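Local coordinates for protein probable aminotransferase (Pseudomonas aeruginosa, PDB 5YKR) that probably acts as a class-III aminotransferase, a pyridoxal-phosphate-dependent enzyme whose cofactor is covalently bound to the chain, at residues V161-Y166 / V175-A180; T230-V235 / E400-R405; E204-D209 / P236-F241. One frame throughout, in Å; residues are numbered along the deposited sequence.

Overall arrangement
Contacts 1 and 2 are buried, contact 2 lying nearest the middle of the chain, whereas contact 3 is only partly covered. Contacts 2 and 3 use consecutive halves of one connection, residues 230-241, between strand 220-225 and helix 241-251. Contact 1 joins the turn after strand 158-162 to the separate hairpin strand 175-177, and it touches both others: N163 reaches E204 of contact 3, and C164 packs on V232 of contact 2. Their chemistry differs with place. Contact 1 relies on one asparagine and two waters, contact 2 is mostly apolar with an arginine at one margin, and contact 3 pairs an asparagine amide with an aromatic cluster.

Contact 1 (V161-Y166 / V175-A180); sequences VFNCNY and VEFDAA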
loop_
_atom_site.group_PDB
_atom_site.type_symbol
_atom_site.label_atom_id
_atom_site.label_comp_id
_atom_site.label_asym_id
_atom_site.label_seq_id
_atom_site.Cartn_x
_atom_site.Cartn_y
_atom_site.Cartn_z
ATOM N N VAL A 161 20.278 -0.661 8.612
ATOM C CA VAL A 161 20.173 -0.909 7.197
ATOM C C VAL A 161 21.592 -0.811 6.584
ATOM O O VAL A 161 22.541 -0.336 7.226
ATOM C CB VAL A 161 19.185 -0.020 6.468
ATOM C CG1 VAL A 161 17.779 -0.202 7.024
ATOM C CG2 VAL A 161 19.608 1.445 6.542
ATOM N N PHE A 162 21.711 -1.268 5.337
ATOM C CA PHE A 162 22.986 -1.262 4.618
ATOM C C PHE A 162 23.048 -0.154 3.582
ATOM O O PHE A 162 22.046 0.224 2.962
ATOM C CB PHE A 162 23.255 -2.653 4.013
ATOM C CG PHE A 162 23.412 -3.719 5.075
ATOM C CD1 PHE A 162 24.562 -3.794 5.816
ATOM C CD2 PHE A 162 22.408 -4.572 5.391
ATOM C CE1 PHE A 162 24.723 -4.723 6.821
ATOM C CE2 PHE A 162 22.544 -5.488 6.409
ATOM C CZ PHE A 162 23.700 -5.569 7.130
ATOM N N ASN A 163 24.251 0.369 3.361
ATOM C CA ASN A 163 24.401 1.483 2.433
ATOM C C ASN A 163 23.972 1.021 1.016
ATOM O O ASN A 163 24.352 -0.081 0.569
ATOM C CB ASN A 163 25.859 1.990 2.459
ATOM C CG ASN A 163 26.038 3.334 1.780
ATOM O OD1 ASN A 163 25.140 4.182 1.754
ATOM N ND2 ASN A 163 27.212 3.492 1.105
ATOM N N CYS A 164 23.200 1.861 0.357
ATOM C CA CYS A 164 22.641 1.621 -0.986
ATOM C C CYS A 164 21.642 0.474 -1.037
ATOM O O CYS A 164 21.383 -0.081 -2.103
ATOM C CB CYS A 164 23.742 1.466 -2.059
ATOM S SG CYS A 164 24.873 2.853 -2.100
ATOM N N ASN A 165 20.962 0.259 0.096
ATOM C CA ASN A 165 19.793 -0.593 0.165
ATOM C C ASN A 165 18.647 -0.049 -0.695
ATOM O O ASN A 165 18.610 1.143 -1.049
ATOM C CB ASN A 165 19.272 -0.673 1.611
ATOM C CG ASN A 165 18.622 0.616 2.099
ATOM O OD1 ASN A 165 17.505 0.906 1.714
ATOM N ND2 ASN A 165 19.335 1.404 2.931
ATOM N N TYR A 166 17.658 -0.907 -0.941
ATOM C CA TYR A 166 16.289 -0.382 -1.197
ATOM C C TYR A 166 15.303 -1.340 -0.589
ATOM O O TYR A 166 15.356 -2.544 -0.849
ATOM C CB TYR A 166 15.947 -0.152 -2.682
ATOM C CG TYR A 166 14.612 0.562 -2.884
ATOM C CD1 TYR A 166 14.481 1.869 -2.476
ATOM C CD2 TYR A 166 13.504 -0.056 -3.449
ATOM C CE1 TYR A 166 13.305 2.567 -2.609
ATOM C CE2 TYR A 166 12.293 0.661 -3.605
ATOM C CZ TYR A 166 12.229 1.983 -3.175
ATOM O OH TYR A 166 11.055 2.738 -3.303
ATOM N N VAL A 175 18.967 6.608 3.706
ATOM C CA VAL A 175 20.238 7.163 4.166
ATOM C C VAL A 175 21.352 6.648 3.270
ATOM O O VAL A 175 21.194 5.625 2.594
ATOM C CB VAL A 175 20.555 6.840 5.635
ATOM C CG1 VAL A 175 19.603 7.586 6.568
ATOM C CG2 VAL A 175 20.523 5.353 5.880
ATOM N N GLU A 176 22.487 7.349 3.296
ATOM C CA GLU A 176 23.715 6.914 2.605
ATOM C C GLU A 176 24.906 7.424 3.391
ATOM O O GLU A 176 24.769 8.271 4.274
ATOM C CB GLU A 176 23.763 7.426 1.168
ATOM C CG GLU A 176 23.962 8.924 1.047
ATOM C CD GLU A 176 23.801 9.441 -0.364
ATOM O OE1 GLU A 176 22.986 8.898 -1.110
ATOM O OE2 GLU A 176 24.459 10.484 -0.695
ATOM N N PHE A 177 26.089 6.917 3.042
ATOM C CA PHE A 177 27.317 7.479 3.602
ATOM C C PHE A 177 27.787 8.631 2.701
ATOM O O PHE A 177 27.877 8.476 1.481
ATOM C CB PHE A 177 28.404 6.465 3.700
ATOM C CG PHE A 177 28.262 5.481 4.844
ATOM C CD1 PHE A 177 28.174 5.950 6.143
ATOM C CD2 PHE A 177 28.267 4.114 4.649
ATOM C CE1 PHE A 177 28.047 5.084 7.203
ATOM C CE2 PHE A 177 28.155 3.262 5.699
ATOM C CZ PHE A 177 28.050 3.742 6.983
ATOM N N ASP A 178 28.184 9.742 3.330
ATOM C CA ASP A 178 28.843 10.836 2.619
ATOM C C ASP A 178 30.354 10.538 2.517
ATOM O O ASP A 178 30.819 9.489 2.927
ATOM C CB ASP A 178 28.495 12.197 3.244
ATOM C CG ASP A 178 29.180 12.453 4.560
ATOM O OD1 ASP A 178 30.043 11.656 4.980
ATOM O OD2 ASP A 178 28.838 13.511 5.156
ATOM N N ALA A 179 31.100 11.475 1.970
ATOM C CA ALA A 179 32.540 11.308 1.746
ATOM C C ALA A 179 33.335 11.108 3.035
ATOM O O ALA A 179 34.471 10.570 3.005
ATOM C CB ALA A 179 33.070 12.526 0.983
ATOM N N ALA A 180 32.791 11.612 4.145
ATOM C CA ALA A 180 33.431 11.485 5.450
ATOM C C ALA A 180 33.007 10.220 6.192
ATOM O O ALA A 180 33.465 10.014 7.323
ATOM C CB ALA A 180 33.147 12.724 6.312
HETATM O O HOH W 1 27.619 6.200 0.017
HETATM O O HOH W 2 22.024 4.494 0.290
#
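Beside the ring of F177, the ND2 atom of N163 is held by two acceptors, the carboxylate oxygen OE2 of E204 and water 1. The water takes its bond from N163 ND2 at 2.9 Å. It passes a second one on to the backbone, donating to F177 O at 2.7 Å. The other end of the same amide accepts from the chain: F177 N donates to N163 OD1 over 3.2 Å, in a bent bond whose donor stands 52° out of the carbonyl plane. Asparagine suits this place because one small group both donates and accepts. Its CG is anti to the backbone N (chi1 -167°), which places CG on the side of strand 175-177.

The amide also packs against carbon. N163 CG lies 3.7 Å from F177 CD2, approaching the ring obliquely with the two planes 63° apart. Farther back, the branched ends of two valines meet, V161 CG2 lying 4.1 Å from V175 CG2; the beta-branched residue suits a buried strand position, and both also rest on L202 of the adjoining strand 200-203. A second bridging water completes the joint, accepting from C164 N at 2.9 Å and donating to V175 O.

F162 O is gripped from opposite faces of its carbonyl plane by N165 N and by N165 ND2, the latter at 3.0 Å, which ties the bend to itself. Y166, just beyond it, meets the ring of H322 of the second subunit. The arrangement is a type II beta turn, F162 to N165, leaving a parallel strand of the mixed seven-stranded sheet of a pyridoxal-phosphate-dependent aminotransferase fold, and leaning on the small antiparallel hairpin 175-177/183-185.

Contact 2 (T230-V235 / E400-R405); sequences TNVGMV and EAHHAR
V232 and G233, in the loop that follows strand 220-225, lie against A401 and H402 of the short helix 398-402 and against R405, the last residue of the type I beta turn that begins at H402. V232 has the largest share of the contact. Its CG1 sits between the backbone N and the carbonyl carbon (chi1 62°), which leaves CG2 anti to the N and turned onto the helix. There V232 CG2 lies 3.6 Å from H402 N and touches the H402 side chain at CB, the imidazole standing farther off with its edge toward the methyl.

A401 offers only a methyl group, and the fit around it is close. Its CB is 3.1 Å from V232 O, a carbonyl oxygen that is buried here without a polar partner in the model. The same methyl is met by V235 CG2, 4.0 Å from A401 CB, so a small residue suits the helix face between two valines. G233 combines phi 67° with psi -169°, a pairing that residues bearing a side chain seldom adopt.

R405 closes one margin, where the edge of its guanidinium comes to the loop. R405 NH1 approaches G233 N to 3.4 Å, but both are donors and form no bond. Instead R405 NH1 donates to water 3 at 3.0 Å, and this water gives a weak bond to N231 O. The charge has firmer partners elsewhere: NE forms a salt bridge with E410, and NH2 bonds to F427 O.

N231 reaches the modified residue LLP at position 286 through a weak hydrogen bond to O3, which places this loop beside the cofactor. On its flank M234 packs on strands 378-382 and 385-389, while A404 and R405 rest on L389 of the latter strand.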
loop_
_atom_site.group_PDB
_atom_site.type_symbol
_atom_site.label_atom_id
_atom_site.label_comp_id
_atom_site.label_asym_id
_atom_site.label_seq_id
_atom_site.Cartn_x
_atom_site.Cartn_y
_atom_site.Cartn_z
ATOM N N THR A 230 20.199 -6.126 -4.535
ATOM C CA THR A 230 19.758 -6.064 -5.930
ATOM C C THR A 230 19.385 -4.696 -6.410
ATOM O O THR A 230 19.003 -4.533 -7.562
ATOM C CB THR A 230 18.545 -6.984 -6.184
ATOM O OG1 THR A 230 17.412 -6.486 -5.473
ATOM C CG2 THR A 230 18.859 -8.430 -5.776
ATOM N N ASN A 231 19.535 -3.685 -5.558
ATOM C CA ASN A 231 19.055 -2.348 -5.879
ATOM C C ASN A 231 20.162 -1.303 -5.999
ATOM O O ASN A 231 19.908 -0.107 -5.857
ATOM C CB ASN A 231 17.956 -1.971 -4.893
ATOM C CG ASN A 231 16.682 -2.787 -5.070
ATOM O OD1 ASN A 231 16.168 -3.492 -4.113
ATOM N ND2 ASN A 231 16.123 -2.643 -6.221
ATOM N N VAL A 232 21.370 -1.784 -6.307
ATOM C CA VAL A 232 22.516 -0.920 -6.642
ATOM C C VAL A 232 23.409 -1.688 -7.601
ATOM O O VAL A 232 24.617 -1.867 -7.381
ATOM C CB VAL A 232 23.218 -0.413 -5.339
ATOM C CG1 VAL A 232 23.790 -1.570 -4.505
ATOM C CG2 VAL A 232 24.233 0.643 -5.666
ATOM N N GLY A 233 22.786 -2.274 -8.620
ATOM C CA GLY A 233 23.370 -3.476 -9.173
ATOM C C GLY A 233 23.302 -4.598 -8.136
ATOM O O GLY A 233 22.652 -4.457 -7.078
ATOM N N MET A 234 23.991 -5.687 -8.409
ATOM C CA MET A 234 23.965 -6.832 -7.509
ATOM C C MET A 234 25.191 -6.934 -6.643
ATOM O O MET A 234 26.288 -6.885 -7.140
ATOM C CB MET A 234 23.815 -8.115 -8.308
ATOM C CG MET A 234 22.438 -8.267 -8.879
ATOM S SD MET A 234 22.320 -9.762 -9.930
ATOM C CE MET A 234 20.604 -9.626 -10.273
ATOM N N VAL A 235 24.989 -7.071 -5.339
ATOM C CA VAL A 235 26.079 -7.225 -4.373
ATOM C C VAL A 235 25.915 -8.567 -3.678
ATOM O O VAL A 235 25.047 -8.747 -2.784
ATOM C CB VAL A 235 26.132 -6.085 -3.326
ATOM C CG1 VAL A 235 27.398 -6.257 -2.480
ATOM C CG2 VAL A 235 26.039 -4.709 -3.999
ATOM N N GLU A 400 30.528 0.649 -3.057
ATOM C CA GLU A 400 31.376 0.372 -4.236
ATOM C C GLU A 400 30.551 0.308 -5.493
ATOM O O GLU A 400 30.862 0.875 -6.548
ATOM C CB GLU A 400 32.105 -0.951 -4.095
ATOM C CG GLU A 400 33.300 -0.922 -3.211
ATOM C CD GLU A 400 34.139 -2.194 -3.246
ATOM O OE1 GLU A 400 33.845 -3.150 -4.025
ATOM O OE2 GLU A 400 35.105 -2.213 -2.471
ATOM N N ALA A 401 29.471 -0.432 -5.378
ATOM C CA ALA A 401 28.573 -0.640 -6.498
ATOM C C ALA A 401 28.015 0.639 -7.047
ATOM O O ALA A 401 27.834 0.793 -8.244
ATOM C CB ALA A 401 27.468 -1.584 -6.100
ATOM N N HIS A 402 27.664 1.563 -6.136
ATOM C CA HIS A 402 27.047 2.835 -6.543
ATOM C C HIS A 402 27.869 3.618 -7.569
ATOM O O HIS A 402 27.310 4.278 -8.459
ATOM C CB HIS A 402 26.803 3.686 -5.314
ATOM C CG HIS A 402 26.027 4.934 -5.564
ATOM N ND1 HIS A 402 24.655 5.007 -5.457
ATOM C CD2 HIS A 402 26.455 6.179 -5.840
ATOM C CE1 HIS A 402 24.270 6.251 -5.686
ATOM N NE2 HIS A 402 25.343 6.974 -5.949
ATOM N N HIS A 403 29.189 3.520 -7.469
ATOM C CA HIS A 403 30.075 4.231 -8.432
ATOM C C HIS A 403 30.057 3.663 -9.833
ATOM O O HIS A 403 30.486 4.340 -10.810
ATOM C CB HIS A 403 31.512 4.177 -7.958
ATOM C CG HIS A 403 31.729 4.914 -6.689
ATOM N ND1 HIS A 403 31.786 6.294 -6.655
ATOM C CD2 HIS A 403 31.945 4.493 -5.419
ATOM C CE1 HIS A 403 31.985 6.689 -5.405
ATOM N NE2 HIS A 403 32.119 5.618 -4.643
ATOM N N ALA A 404 29.571 2.443 -9.956
ATOM C CA ALA A 404 29.536 1.705 -11.242
ATOM C C ALA A 404 28.204 1.776 -12.004
ATOM O O ALA A 404 27.860 0.834 -12.791
ATOM C CB ALA A 404 29.879 0.276 -10.934
ATOM N N ARG A 405 27.479 2.865 -11.729
ATOM C CA ARG A 405 26.213 3.204 -12.337
ATOM C C ARG A 405 26.409 4.545 -13.091
ATOM O O ARG A 405 27.218 5.373 -12.700
ATOM C CB ARG A 405 25.079 3.251 -11.251
ATOM C CG ARG A 405 24.799 1.885 -10.542
ATOM C CD ARG A 405 24.158 0.794 -11.438
ATOM N NE ARG A 405 22.916 1.287 -12.002
ATOM C CZ ARG A 405 21.696 1.090 -11.484
ATOM N NH1 ARG A 405 21.508 0.299 -10.391
ATOM N NH2 ARG A 405 20.638 1.636 -12.078
HETATM O O HOH W 3 18.883 0.308 -8.873
#

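Contact 3 (E204-D209 / P236-F241); sequences EFNDLD and PPAEGF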
loop_
_atom_site.group_PDB
_atom_site.type_symbol
_atom_site.label_atom_id
_atom_site.label_comp_id
_atom_site.label_asym_id
_atom_site.label_seq_id
_atom_site.Cartn_x
_atom_site.Cartn_y
_atom_site.Cartn_z
ATOM N N GLU A 204 28.021 -0.773 5.917
ATOM C CA GLU A 204 28.194 -1.392 4.589
ATOM C C GLU A 204 27.908 -2.891 4.707
ATOM O O GLU A 204 28.222 -3.544 5.728
ATOM C CB GLU A 204 29.622 -1.231 4.040
ATOM C CG GLU A 204 29.984 0.158 3.553
ATOM C CD GLU A 204 29.282 0.645 2.316
ATOM O OE1 GLU A 204 28.572 -0.099 1.615
ATOM O OE2 GLU A 204 29.427 1.854 2.039
ATOM N N PHE A 205 27.354 -3.444 3.629
ATOM C CA PHE A 205 27.211 -4.922 3.494
ATOM C C PHE A 205 28.589 -5.572 3.595
ATOM O O PHE A 205 29.623 -4.928 3.313
ATOM C CB PHE A 205 26.555 -5.215 2.151
ATOM C CG PHE A 205 25.790 -6.505 2.024
ATOM C CD1 PHE A 205 24.687 -6.756 2.785
ATOM C CD2 PHE A 205 26.080 -7.409 0.967
ATOM C CE1 PHE A 205 23.935 -7.890 2.604
ATOM C CE2 PHE A 205 25.300 -8.524 0.760
ATOM C CZ PHE A 205 24.234 -8.779 1.598
ATOM N N ASN A 206 28.636 -6.837 4.015
ATOM C CA ASN A 206 29.883 -7.598 4.033
ATOM C C ASN A 206 30.945 -7.009 4.979
ATOM O O ASN A 206 32.165 -7.048 4.698
ATOM C CB ASN A 206 30.430 -7.791 2.606
ATOM C CG ASN A 206 29.582 -8.726 1.796
ATOM O OD1 ASN A 206 29.034 -9.681 2.359
ATOM N ND2 ASN A 206 29.492 -8.491 0.487
ATOM N N ASP A 207 30.471 -6.434 6.091
ATOM C CA ASP A 207 31.383 -5.835 7.083
ATOM C C ASP A 207 30.933 -6.202 8.505
ATOM O O ASP A 207 30.171 -5.472 9.178
ATOM C CB ASP A 207 31.415 -4.325 6.853
ATOM C CG ASP A 207 32.476 -3.609 7.665
ATOM O OD1 ASP A 207 33.072 -4.201 8.603
ATOM O OD2 ASP A 207 32.683 -2.402 7.295
ATOM N N LEU A 208 31.354 -7.382 8.933
ATOM C CA LEU A 208 30.946 -7.912 10.187
ATOM C C LEU A 208 31.477 -7.123 11.394
ATOM O O LEU A 208 30.780 -6.992 12.392
ATOM C CB LEU A 208 31.303 -9.398 10.304
ATOM C CG LEU A 208 30.538 -10.310 9.330
ATOM C CD1 LEU A 208 31.146 -11.711 9.291
ATOM C CD2 LEU A 208 29.065 -10.374 9.673
ATOM N N ASP A 209 32.675 -6.565 11.261
ATOM C CA ASP A 209 33.230 -5.765 12.328
ATOM C C ASP A 209 32.372 -4.493 12.541
ATOM O O ASP A 209 32.081 -4.103 13.667
ATOM C CB ASP A 209 34.682 -5.376 12.018
ATOM C CG ASP A 209 35.658 -6.573 12.095
ATOM O OD1 ASP A 209 35.312 -7.667 12.628
ATOM O OD2 ASP A 209 36.815 -6.425 11.613
ATOM N N PRO A 236 26.714 -9.552 -4.085
ATOM C CA PRO A 236 26.606 -10.827 -3.398
ATOM C C PRO A 236 27.116 -10.796 -1.970
ATOM O O PRO A 236 28.042 -10.026 -1.654
ATOM C CB PRO A 236 27.559 -11.738 -4.224
ATOM C CG PRO A 236 27.792 -11.029 -5.486
ATOM C CD PRO A 236 27.679 -9.581 -5.187
ATOM N N PRO A 237 26.545 -11.591 -1.080
ATOM C CA PRO A 237 27.117 -11.767 0.246
ATOM C C PRO A 237 28.465 -12.502 0.142
ATOM O O PRO A 237 28.622 -13.429 -0.653
ATOM C CB PRO A 237 26.041 -12.582 0.971
ATOM C CG PRO A 237 25.417 -13.402 -0.101
ATOM C CD PRO A 237 25.443 -12.552 -1.341
ATOM N N ALA A 238 29.439 -12.031 0.913
ATOM C CA ALA A 238 30.733 -12.644 0.979
ATOM C C ALA A 238 30.647 -14.004 1.646
ATOM O O ALA A 238 29.712 -14.303 2.390
ATOM C CB ALA A 238 31.693 -11.767 1.776
ATOM N N GLU A 239 31.648 -14.838 1.379
ATOM C CA GLU A 239 31.772 -16.101 2.099
ATOM C C GLU A 239 31.749 -15.830 3.603
ATOM O O GLU A 239 32.507 -14.978 4.122
ATOM C CB GLU A 239 33.071 -16.804 1.678
ATOM C CG GLU A 239 33.277 -18.123 2.354
ATOM C CD GLU A 239 32.254 -19.158 1.957
ATOM O OE1 GLU A 239 31.678 -19.071 0.842
ATOM O OE2 GLU A 239 32.052 -20.079 2.774
ATOM N N GLY A 240 30.911 -16.548 4.309
ATOM C CA GLY A 240 30.802 -16.386 5.770
ATOM C C GLY A 240 29.906 -15.248 6.251
ATOM O O GLY A 240 29.645 -15.135 7.452
ATOM N N PHE A 241 29.433 -14.391 5.342
ATOM C CA PHE A 241 28.691 -13.183 5.804
ATOM C C PHE A 241 27.374 -13.548 6.470
ATOM O O PHE A 241 27.062 -13.107 7.580
ATOM C CB PHE A 241 28.463 -12.187 4.678
ATOM C CG PHE A 241 27.643 -11.003 5.099
ATOM C CD1 PHE A 241 28.171 -10.069 5.950
ATOM C CD2 PHE A 241 26.332 -10.840 4.665
ATOM C CE1 PHE A 241 27.413 -8.989 6.386
ATOM C CE2 PHE A 241 25.578 -9.760 5.089
ATOM C CZ PHE A 241 26.129 -8.824 5.956
#
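N206 and A238 bring the two loops closest, their CA atoms 6.0 Å apart, with N206 in a left-handed conformation (phi 63°). The loops run on into helices 208-215 and 241-251, with D207 and G240 as the N-cap residues.

The N206 amide reads the backbone on both sides of P237. A238 N donates to N206 OD1 at 2.8 Å, nearly straight at 175°, from above the carbonyl plane. N206 ND2 returns a bond to P236 O, 3.0 Å away and in the plane of both groups, and it also serves R396 O. P237, which has no N-H to satisfy, suits the place between them.

F241 fills the space beside this amide. N206 OD1 stands over one face of its ring, 3.3 Å from F241 CG, with the two planes nearly perpendicular. The edge of F241 faces the F205 ring in an edge-to-face pair, centroids 4.8 Å apart and planes at 55°. On another flank L208 CD2 lies 3.8 Å from F241 CD1.

The chemistry thus divides the work: two directional bonds fix how the loops face each other, while F205, L208 and the buried F241 add apolar contact beside them.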